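Side-chain contacts in neural-cadherin (PDB 3UBF), which mediates calcium-dependent, homophilic adhesion between cells through a string of extracellular cadherin domains, three of which make up this fragment: residues Lys56-Glu61 / Lys67-Trp72; Ile9-Ala14 / Lys21-Leu26; Ser235-Ser240 / Ile246-Lys251. All coordinates share one frame; numbering follows the deposited sequence.

Contact 1. Residues Lys56-Glu61 / Lys67-Trp72; sequences KKWDYE and KTIDFW. With CA (calcium ion), chain T; ZN (zinc ion), chain H; ZN (zinc ion), chain B.
Lys67 meets Tyr60 twice, by charge and by hydrocarbon. Lys67 NZ donates to Tyr60 O at 2.8 Å, reaching the carbonyl at a C=O...N angle of 142° and somewhat tilted from its plane; the same ammonium also bonds Leu63 O, so one donor group holds two carbonyls of the turn. Lys67 NZ lies over the face of the phenol ring, 4.6 Å from the Tyr60 centroid, a cation-pi contact. The bend at chi2 of Lys67 (-56°) lays the chain across that face, where CD stands 3.7 Å from the Tyr60 centroid as a CH-pi partner and CG reaches Tyr60 OH at 3.4 Å. With a methionine in its place, Tyr60 O and Leu63 O would probably lose their common donor and the Tyr60 ring its cation.

Ile69 CD1 makes a CH-pi contact over the face of the Trp58 five-membered ring, 3.5 Å from its centroid, while Trp58 NE1 bonds Trp43 O.

Metal ligation occupies the carboxylates. Glu61 OE1 binds calcium at 2.3 Å. Glu61 OE2 binds a zinc ion at 1.9 Å. Asp59 OD2 holds a second zinc at 2.1 Å. Asp138 of the next cadherin domain contributes to both the calcium and the Asp59 zinc, and Glu13 to the calcium. The loop thus gives its acidic groups to the interdomain metals, while Lys67 and Ile69 fasten it to the start of strand 68-76.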
loop_
_atom_site.group_PDB
_atom_site.type_symbol
_atom_site.label_atom_id
_atom_site.label_comp_id
_atom_site.label_asym_id
_atom_site.label_seq_id
_atom_site.Cartn_x
_atom_site.Cartn_y
_atom_site.Cartn_z
ATOM N N LYS A 56 10.807 -19.919 21.806
ATOM C CA LYS A 56 11.272 -18.776 21.013
ATOM C C LYS A 56 10.024 -18.039 20.508
ATOM O O LYS A 56 9.054 -18.668 20.078
ATOM C CB LYS A 56 12.176 -19.216 19.850
ATOM C CG LYS A 56 12.681 -18.092 18.939
ATOM C CD LYS A 56 13.936 -18.495 18.139
ATOM C CE LYS A 56 13.675 -19.683 17.200
ATOM N NZ LYS A 56 14.850 -20.012 16.340
ATOM N N LYS A 57 10.051 -16.712 20.612
ATOM C CA LYS A 57 9.046 -15.810 20.036
ATOM C C LYS A 57 8.658 -16.254 18.617
ATOM O O LYS A 57 9.503 -16.317 17.718
ATOM C CB LYS A 57 9.586 -14.366 20.055
ATOM C CG LYS A 57 8.875 -13.351 19.163
ATOM C CD LYS A 57 9.176 -11.914 19.609
ATOM C CE LYS A 57 8.445 -10.878 18.750
ATOM N NZ LYS A 57 8.362 -9.547 19.442
ATOM N N TRP A 58 7.384 -16.580 18.434
ATOM C CA TRP A 58 6.897 -17.109 17.163
ATOM C C TRP A 58 7.175 -16.193 15.978
ATOM O O TRP A 58 6.944 -14.982 16.040
ATOM C CB TRP A 58 5.407 -17.414 17.259
ATOM C CG TRP A 58 5.139 -18.557 18.174
ATOM C CD1 TRP A 58 6.060 -19.265 18.894
ATOM C CD2 TRP A 58 3.862 -19.118 18.491
ATOM N NE1 TRP A 58 5.435 -20.235 19.628
ATOM C CE2 TRP A 58 4.085 -20.163 19.409
ATOM C CE3 TRP A 58 2.551 -18.838 18.089
ATOM C CZ2 TRP A 58 3.044 -20.933 19.931
ATOM C CZ3 TRP A 58 1.519 -19.604 18.612
ATOM C CH2 TRP A 58 1.771 -20.641 19.522
ATOM N N ASP A 59 7.687 -16.789 14.908
ATOM C CA ASP A 59 7.986 -16.071 13.685
ATOM C C ASP A 59 7.542 -16.943 12.515
ATOM O O ASP A 59 8.193 -17.919 12.150
ATOM C CB ASP A 59 9.467 -15.744 13.633
ATOM C CG ASP A 59 9.841 -14.880 12.458
ATOM O OD1 ASP A 59 8.960 -14.543 11.628
ATOM O OD2 ASP A 59 11.037 -14.532 12.364
ATOM N N TYR A 60 6.387 -16.584 11.968
ATOM C CA TYR A 60 5.716 -17.313 10.895
ATOM C C TYR A 60 6.628 -17.589 9.699
ATOM O O TYR A 60 6.614 -18.687 9.138
ATOM C CB TYR A 60 4.495 -16.502 10.466
ATOM C CG TYR A 60 3.727 -17.056 9.299
ATOM C CD1 TYR A 60 2.658 -17.926 9.495
ATOM C CD2 TYR A 60 4.038 -16.672 7.991
ATOM C CE1 TYR A 60 1.932 -18.410 8.431
ATOM C CE2 TYR A 60 3.323 -17.156 6.921
ATOM C CZ TYR A 60 2.266 -18.027 7.146
ATOM O OH TYR A 60 1.558 -18.524 6.076
ATOM N N GLU A 61 7.405 -16.581 9.315
ATOM C CA GLU A 61 8.331 -16.672 8.188
ATOM C C GLU A 61 9.398 -17.728 8.433
ATOM O O GLU A 61 9.892 -18.341 7.486
ATOM C CB GLU A 61 8.993 -15.312 7.919
ATOM C CG GLU A 61 8.081 -14.264 7.275
ATOM C CD GLU A 61 7.015 -13.701 8.213
ATOM O OE1 GLU A 61 6.950 -14.072 9.406
ATOM O OE2 GLU A 61 6.225 -12.866 7.757
ATOM N N LYS A 67 3.730 -24.153 7.957
ATOM C CA LYS A 67 3.287 -23.024 8.798
ATOM C C LYS A 67 2.614 -23.501 10.077
ATOM O O LYS A 67 1.597 -22.966 10.532
ATOM C CB LYS A 67 2.423 -22.036 8.007
ATOM C CG LYS A 67 3.159 -21.442 6.808
ATOM C CD LYS A 67 4.463 -20.778 7.229
ATOM C CE LYS A 67 5.321 -20.379 6.053
ATOM N NZ LYS A 67 6.612 -19.872 6.566
ATOM N N THR A 68 3.216 -24.522 10.662
ATOM C CA THR A 68 2.668 -25.143 11.845
ATOM C C THR A 68 3.775 -25.331 12.865
ATOM O O THR A 68 4.936 -25.542 12.510
ATOM C CB THR A 68 2.035 -26.516 11.524
ATOM O OG1 THR A 68 3.017 -27.368 10.925
ATOM C CG2 THR A 68 0.856 -26.364 10.569
ATOM N N ILE A 69 3.416 -25.217 14.136
ATOM C CA ILE A 69 4.272 -25.707 15.181
ATOM C C ILE A 69 3.753 -27.110 15.412
ATOM O O ILE A 69 2.641 -27.310 15.915
ATOM C CB ILE A 69 4.257 -24.807 16.413
ATOM C CG1 ILE A 69 4.924 -23.471 16.055
ATOM C CG2 ILE A 69 5.029 -25.457 17.544
ATOM C CD1 ILE A 69 4.535 -22.316 16.909
ATOM N N ASP A 70 4.551 -28.077 14.965
ATOM C CA ASP A 70 4.134 -29.469 14.890
ATOM C C ASP A 70 5.026 -30.293 15.806
ATOM O O ASP A 70 6.232 -30.398 15.591
ATOM C CB ASP A 70 4.202 -29.972 13.434
ATOM C CG ASP A 70 3.337 -31.217 13.185
ATOM O OD1 ASP A 70 2.835 -31.814 14.166
ATOM O OD2 ASP A 70 3.163 -31.605 12.000
ATOM N N PHE A 71 4.427 -30.872 16.838
ATOM C CA PHE A 71 5.189 -31.618 17.831
ATOM C C PHE A 71 4.341 -32.708 18.455
ATOM O O PHE A 71 3.122 -32.721 18.311
ATOM C CB PHE A 71 5.737 -30.682 18.920
ATOM C CG PHE A 71 4.674 -29.940 19.673
ATOM C CD1 PHE A 71 4.052 -28.832 19.116
ATOM C CD2 PHE A 71 4.286 -30.358 20.942
ATOM C CE1 PHE A 71 3.056 -28.140 19.822
ATOM C CE2 PHE A 71 3.291 -29.672 21.656
ATOM C CZ PHE A 71 2.680 -28.557 21.094
ATOM N N TRP A 72 5.008 -33.613 19.157
ATOM C CA TRP A 72 4.355 -34.711 19.840
ATOM C C TRP A 72 4.507 -34.549 21.350
ATOM O O TRP A 72 5.456 -33.934 21.830
ATOM C CB TRP A 72 4.966 -36.040 19.391
ATOM C CG TRP A 72 4.552 -36.498 18.020
ATOM C CD1 TRP A 72 5.057 -36.077 16.833
ATOM C CD2 TRP A 72 3.562 -37.486 17.708
ATOM N NE1 TRP A 72 4.437 -36.730 15.792
ATOM C CE2 TRP A 72 3.516 -37.603 16.303
ATOM C CE3 TRP A 72 2.703 -38.283 18.482
ATOM C CZ2 TRP A 72 2.645 -38.484 15.650
ATOM C CZ3 TRP A 72 1.833 -39.163 17.826
ATOM C CH2 TRP A 72 1.816 -39.253 16.426
HETATM CA CA CA T . 6.906 -12.493 11.032
HETATM ZN ZN ZN H . 11.214 -12.789 11.148
HETATM ZN ZN ZN B . 4.742 -12.045 8.631
HETATM O O HOH W 1 4.853 -11.407 10.060
HETATM O O HOH W 2 10.969 -11.128 12.432
HETATM O O HOH W 3 11.746 -13.811 9.776
HETATM O O HOH W 4 7.376 -11.587 13.069
#

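Contact 2. Residues Ile9-Ala14 / Lys21-Leu26; sequences IEFTEA and KSVFQL. With CA (calcium ion), chain T.
Glu13 OE2 is gripped by the calcium ion and by the backbone N of Tyr60, just beyond the end of the strand whose Ile9 and Phe11 pack on Val23 and Phe24. The fold is the beta-sandwich of a cadherin domain. Strand 9-12 belongs to one sheet and strand 22-25 to the other; they run nearly antiparallel (166°) with axes 9.4 Å apart. No hydrogen bond crosses between them, and the contact is made mainly by side chains.

Val23 CG1 stands almost exactly on the normal of the Phe11 ring, 3.4 Å from its centroid, a CH-pi contact over the centre of the face. Ile9 CG2 lies over a face of Phe24 nearer the rim, 4.0 Å from the centroid, and Ile9 CD1 touches the CG end of the same ring. The first torsion of Phe24 (67°) sets CG between the backbone N and the carbonyl carbon and turns one ring face to Ile9. Trp58 packs on both Phe11 and Val23, while Val92 and Ile94 border Phe24. The Phe11 and Phe24 planes are inclined by only 21°, but the rings are offset, with little face-to-face overlap, and they meet where Phe11 CE1 comes within 3.5 Å of Phe24 CD2.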
loop_
_atom_site.group_PDB
_atom_site.type_symbol
_atom_site.label_atom_id
_atom_site.label_comp_id
_atom_site.label_asym_id
_atom_site.label_seq_id
_atom_site.Cartn_x
_atom_site.Cartn_y
_atom_site.Cartn_z
ATOM N N ILE A 9 -5.053 -26.706 16.567
ATOM C CA ILE A 9 -5.412 -25.426 17.139
ATOM C C ILE A 9 -4.722 -24.300 16.369
ATOM O O ILE A 9 -3.584 -24.441 15.930
ATOM C CB ILE A 9 -5.112 -25.410 18.660
ATOM C CG1 ILE A 9 -5.919 -24.329 19.374
ATOM C CG2 ILE A 9 -3.613 -25.347 18.932
ATOM C CD1 ILE A 9 -5.911 -24.469 20.904
ATOM N N GLU A 10 -5.442 -23.195 16.203
ATOM C CA GLU A 10 -5.005 -22.047 15.426
ATOM C C GLU A 10 -4.654 -20.863 16.343
ATOM O O GLU A 10 -5.444 -20.467 17.205
ATOM C CB GLU A 10 -6.118 -21.653 14.447
ATOM C CG GLU A 10 -5.728 -20.699 13.316
ATOM C CD GLU A 10 -6.902 -20.411 12.381
ATOM O OE1 GLU A 10 -7.464 -21.368 11.791
ATOM O OE2 GLU A 10 -7.277 -19.224 12.239
ATOM N N PHE A 11 -3.458 -20.320 16.154
ATOM C CA PHE A 11 -3.044 -19.100 16.830
ATOM C C PHE A 11 -2.339 -18.162 15.859
ATOM O O PHE A 11 -1.822 -18.583 14.830
ATOM C CB PHE A 11 -2.148 -19.408 18.035
ATOM C CG PHE A 11 -2.892 -19.968 19.200
ATOM C CD1 PHE A 11 -2.821 -21.326 19.493
ATOM C CD2 PHE A 11 -3.708 -19.149 19.979
ATOM C CE1 PHE A 11 -3.534 -21.862 20.555
ATOM C CE2 PHE A 11 -4.436 -19.680 21.057
ATOM C CZ PHE A 11 -4.347 -21.040 21.341
ATOM N N THR A 12 -2.338 -16.877 16.174
ATOM C CA THR A 12 -1.659 -15.933 15.315
ATOM C C THR A 12 -0.186 -15.939 15.678
ATOM O O THR A 12 0.200 -16.470 16.707
ATOM C CB THR A 12 -2.235 -14.526 15.448
ATOM O OG1 THR A 12 -1.965 -14.032 16.761
ATOM C CG2 THR A 12 -3.745 -14.538 15.191
ATOM N N GLU A 13 0.636 -15.369 14.813
ATOM C CA GLU A 13 2.034 -15.117 15.118
ATOM C C GLU A 13 2.155 -14.366 16.443
ATOM O O GLU A 13 2.961 -14.737 17.299
ATOM C CB GLU A 13 2.655 -14.325 13.968
ATOM C CG GLU A 13 4.088 -13.942 14.162
ATOM C CD GLU A 13 4.691 -13.336 12.918
ATOM O OE1 GLU A 13 4.200 -12.292 12.414
ATOM O OE2 GLU A 13 5.689 -13.913 12.448
ATOM N N ALA A 14 1.325 -13.340 16.619
ATOM C CA ALA A 14 1.361 -12.478 17.792
ATOM C C ALA A 14 0.993 -13.190 19.091
ATOM O O ALA A 14 1.537 -12.856 20.144
ATOM C CB ALA A 14 0.466 -11.275 17.588
ATOM N N LYS A 21 5.005 -17.447 27.674
ATOM C CA LYS A 21 3.556 -17.280 27.665
ATOM C C LYS A 21 2.868 -18.620 27.447
ATOM O O LYS A 21 3.231 -19.372 26.532
ATOM C CB LYS A 21 3.104 -16.295 26.589
ATOM C CG LYS A 21 1.642 -15.915 26.744
ATOM C CD LYS A 21 1.133 -14.997 25.652
ATOM C CE LYS A 21 -0.027 -14.137 26.184
ATOM N NZ LYS A 21 -0.991 -14.925 27.041
ATOM N N SER A 22 1.887 -18.912 28.300
ATOM C CA SER A 22 1.080 -20.115 28.166
ATOM C C SER A 22 0.037 -19.868 27.103
ATOM O O SER A 22 -0.857 -19.045 27.292
ATOM C CB SER A 22 0.403 -20.465 29.486
ATOM O OG SER A 22 1.275 -21.209 30.302
ATOM N N VAL A 23 0.156 -20.573 25.983
ATOM C CA VAL A 23 -0.751 -20.350 24.869
ATOM C C VAL A 23 -2.041 -21.144 25.063
ATOM O O VAL A 23 -3.149 -20.612 24.956
ATOM C CB VAL A 23 -0.095 -20.667 23.511
ATOM C CG1 VAL A 23 -0.982 -20.160 22.375
ATOM C CG2 VAL A 23 1.281 -19.996 23.420
ATOM N N PHE A 24 -1.898 -22.421 25.360
ATOM C CA PHE A 24 -3.068 -23.227 25.596
ATOM C C PHE A 24 -2.714 -24.409 26.477
ATOM O O PHE A 24 -1.537 -24.776 26.624
ATOM C CB PHE A 24 -3.736 -23.669 24.274
ATOM C CG PHE A 24 -2.907 -24.620 23.454
ATOM C CD1 PHE A 24 -3.176 -25.989 23.475
ATOM C CD2 PHE A 24 -1.856 -24.151 22.659
ATOM C CE1 PHE A 24 -2.405 -26.883 22.707
ATOM C CE2 PHE A 24 -1.080 -25.027 21.905
ATOM C CZ PHE A 24 -1.358 -26.396 21.920
ATOM N N GLN A 25 -3.766 -24.962 27.065
ATOM C CA GLN A 25 -3.711 -26.103 27.945
ATOM C C GLN A 25 -4.064 -27.364 27.143
ATOM O O GLN A 25 -5.149 -27.456 26.563
ATOM C CB GLN A 25 -4.718 -25.874 29.080
ATOM C CG GLN A 25 -4.850 -26.999 30.089
ATOM C CD GLN A 25 -3.585 -27.203 30.856
ATOM O OE1 GLN A 25 -3.234 -26.383 31.708
ATOM N NE2 GLN A 25 -2.870 -28.288 30.552
ATOM N N LEU A 26 -3.140 -28.317 27.093
ATOM C CA LEU A 26 -3.439 -29.645 26.582
ATOM C C LEU A 26 -4.359 -30.369 27.569
ATOM O O LEU A 26 -4.146 -30.310 28.789
ATOM C CB LEU A 26 -2.164 -30.442 26.389
ATOM C CG LEU A 26 -1.366 -30.120 25.130
ATOM C CD1 LEU A 26 0.036 -30.694 25.233
ATOM C CD2 LEU A 26 -2.091 -30.653 23.897
HETATM CA CA CA T . 6.906 -12.493 11.032
HETATM O O HOH W 1 4.853 -11.407 10.060
HETATM O O HOH W 4 7.376 -11.587 13.069
#

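Contact 3. Residues Ser235-Ser240 / Ile246-Lys251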
loop_
_atom_site.group_PDB
_atom_site.type_symbol
_atom_site.label_atom_id
_atom_site.label_comp_id
_atom_site.label_asym_id
_atom_site.label_seq_id
_atom_site.Cartn_x
_atom_site.Cartn_y
_atom_site.Cartn_z
ATOM N N SER A 235 -6.571 21.743 -0.658
ATOM C CA SER A 235 -5.309 21.993 -1.346
ATOM C C SER A 235 -5.214 21.106 -2.560
ATOM O O SER A 235 -5.386 19.893 -2.472
ATOM C CB SER A 235 -4.105 21.722 -0.441
ATOM O OG SER A 235 -3.697 22.902 0.221
ATOM N N ILE A 236 -4.931 21.715 -3.695
ATOM C CA ILE A 236 -4.745 20.968 -4.917
ATOM C C ILE A 236 -3.292 21.074 -5.349
ATOM O O ILE A 236 -2.687 22.149 -5.294
ATOM C CB ILE A 236 -5.731 21.436 -5.989
ATOM C CG1 ILE A 236 -7.117 20.907 -5.641
ATOM C CG2 ILE A 236 -5.339 20.922 -7.350
ATOM C CD1 ILE A 236 -8.185 21.904 -5.847
ATOM N N LYS A 237 -2.714 19.946 -5.736
ATOM C CA LYS A 237 -1.336 19.959 -6.176
ATOM C C LYS A 237 -1.163 19.123 -7.427
ATOM O O LYS A 237 -1.749 18.043 -7.555
ATOM C CB LYS A 237 -0.396 19.484 -5.067
ATOM C CG LYS A 237 0.995 20.060 -5.198
ATOM C CD LYS A 237 1.916 19.606 -4.080
ATOM C CE LYS A 237 2.879 18.527 -4.565
ATOM N NZ LYS A 237 4.110 18.449 -3.720
ATOM N N ALA A 238 -0.366 19.647 -8.351
ATOM C CA ALA A 238 -0.007 18.924 -9.552
ATOM C C ALA A 238 1.500 18.796 -9.608
ATOM O O ALA A 238 2.235 19.663 -9.134
ATOM C CB ALA A 238 -0.546 19.607 -10.782
ATOM N N LYS A 239 1.953 17.683 -10.160
ATOM C CA LYS A 239 3.357 17.408 -10.258
ATOM C C LYS A 239 3.788 17.901 -11.620
ATOM O O LYS A 239 3.139 17.606 -12.627
ATOM C CB LYS A 239 3.596 15.909 -10.130
ATOM C CG LYS A 239 5.022 15.502 -10.340
ATOM C CD LYS A 239 5.178 14.019 -10.244
ATOM C CE LYS A 239 6.614 13.668 -10.441
ATOM N NZ LYS A 239 6.909 12.353 -9.834
ATOM N N SER A 240 4.869 18.671 -11.650
ATOM C CA SER A 240 5.456 19.079 -12.904
ATOM C C SER A 240 6.606 18.139 -13.207
ATOM O O SER A 240 7.577 18.064 -12.440
ATOM C CB SER A 240 5.941 20.529 -12.827
ATOM O OG SER A 240 6.778 20.831 -13.925
ATOM N N ILE A 246 4.268 25.721 -11.388
ATOM C CA ILE A 246 2.861 25.464 -11.693
ATOM C C ILE A 246 1.968 26.640 -11.286
ATOM O O ILE A 246 2.001 27.080 -10.133
ATOM C CB ILE A 246 2.363 24.191 -10.988
ATOM C CG1 ILE A 246 3.160 22.961 -11.445
ATOM C CG2 ILE A 246 0.841 23.997 -11.209
ATOM C CD1 ILE A 246 2.623 22.304 -12.693
ATOM N N ARG A 247 1.188 27.146 -12.239
ATOM C CA ARG A 247 0.150 28.138 -11.962
ATOM C C ARG A 247 -1.239 27.482 -11.983
ATOM O O ARG A 247 -1.624 26.857 -12.974
ATOM C CB ARG A 247 0.211 29.293 -12.960
ATOM C CG ARG A 247 -0.905 30.327 -12.759
ATOM C CD ARG A 247 -0.632 31.621 -13.514
ATOM N NE ARG A 247 -0.952 32.796 -12.699
ATOM C CZ ARG A 247 -0.097 33.383 -11.857
ATOM N NH1 ARG A 247 1.140 32.907 -11.708
ATOM N NH2 ARG A 247 -0.474 34.450 -11.160
ATOM N N TYR A 248 -1.979 27.623 -10.886
ATOM C CA TYR A 248 -3.309 27.027 -10.769
ATOM C C TYR A 248 -4.386 28.052 -11.053
ATOM O O TYR A 248 -4.308 29.186 -10.569
ATOM C CB TYR A 248 -3.538 26.447 -9.367
ATOM C CG TYR A 248 -2.529 25.421 -8.951
ATOM C CD1 TYR A 248 -1.442 25.776 -8.166
ATOM C CD2 TYR A 248 -2.653 24.093 -9.354
ATOM C CE1 TYR A 248 -0.501 24.833 -7.786
ATOM C CE2 TYR A 248 -1.723 23.138 -8.988
ATOM C CZ TYR A 248 -0.645 23.517 -8.202
ATOM O OH TYR A 248 0.290 22.582 -7.831
ATOM N N THR A 249 -5.380 27.660 -11.849
ATOM C CA THR A 249 -6.591 28.462 -11.994
ATOM C C THR A 249 -7.823 27.633 -11.716
ATOM O O THR A 249 -7.765 26.398 -11.669
ATOM C CB THR A 249 -6.729 29.157 -13.368
ATOM O OG1 THR A 249 -6.733 28.181 -14.417
ATOM C CG2 THR A 249 -5.622 30.185 -13.585
ATOM N N LEU A 250 -8.938 28.333 -11.537
ATOM C CA LEU A 250 -10.184 27.744 -11.069
ATOM C C LEU A 250 -11.360 28.391 -11.776
ATOM O O LEU A 250 -11.557 29.605 -11.692
ATOM C CB LEU A 250 -10.307 27.949 -9.563
ATOM C CG LEU A 250 -11.524 27.357 -8.855
ATOM C CD1 LEU A 250 -11.116 26.722 -7.544
ATOM C CD2 LEU A 250 -12.599 28.423 -8.642
ATOM N N LYS A 251 -12.141 27.582 -12.483
ATOM C CA LYS A 251 -13.385 28.078 -13.062
ATOM C C LYS A 251 -14.579 27.251 -12.591
ATOM O O LYS A 251 -14.438 26.071 -12.270
ATOM C CB LYS A 251 -13.307 28.156 -14.592
ATOM C CG LYS A 251 -13.498 26.836 -15.315
ATOM C CD LYS A 251 -13.575 27.039 -16.836
ATOM C CE LYS A 251 -13.292 25.730 -17.569
ATOM N NZ LYS A 251 -12.010 25.112 -17.085
#
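With CG of Tyr248 anti to its carbonyl carbon (chi1 -57°) and the ring turned by chi2 of 97°, the phenol reaches across to the backbone of Ile236-Ala238. There Tyr248 OH accepts the N-H of Ala238 at 3.1 Å. The bond is nearly straight, 167° at the hydrogen, and the nitrogen lies in the ring plane, at the hydroxyl edge. A main-chain donor is therefore satisfied by a side chain from the facing strand.

The hydroxyl is further lined by Lys237: CA approaches Tyr248 OH to 3.5 Å and CG to 3.7 Å, although the CB of this lysine points away from segment 246-251. Both faces of the ring are occupied. Ile236 O stands over one, 3.8 Å from Tyr248 CZ, and Ile246 CG2, from the tyrosine's own strand, lies over the rim of the opposite face.

This is the sandwich interior of the last cadherin domain in the fragment. Strand 232-239, which is interrupted, belongs to one sheet, and strand 246-253 forms an edge of the other. Val290 and Ala292 of strand 285-294 pack against Ile236 and Ala238 respectively. Ala238 CB is 4.1 Å from Tyr248 CE2, a loose apolar contact. Toward the end of the segment, Ser240 CB rests on Ile246 CD1 at 3.8 Å, while Ser240 OG bonds Glu294 OE2 and the backbone N of Arg244.

Contacts 1 and 2 belong to one cadherin domain, their centres 10 Å apart, and share the calcium site: Glu13 of contact 2 and Glu61 of contact 1 both bind the ion. Trp58 reaches both. Both are partly buried, but contact 1 mixes metal, ammonium and aromatic chemistry beside the interdomain junction, whereas contact 2 joins its strands by hydrocarbon and rings alone. Contact 3 lies in another domain, about 53 Å from contact 1 between centres. More deeply buried, it too bridges two sheets, like contact 2, but adds a side-chain-to-backbone hydrogen bond inside the sandwich.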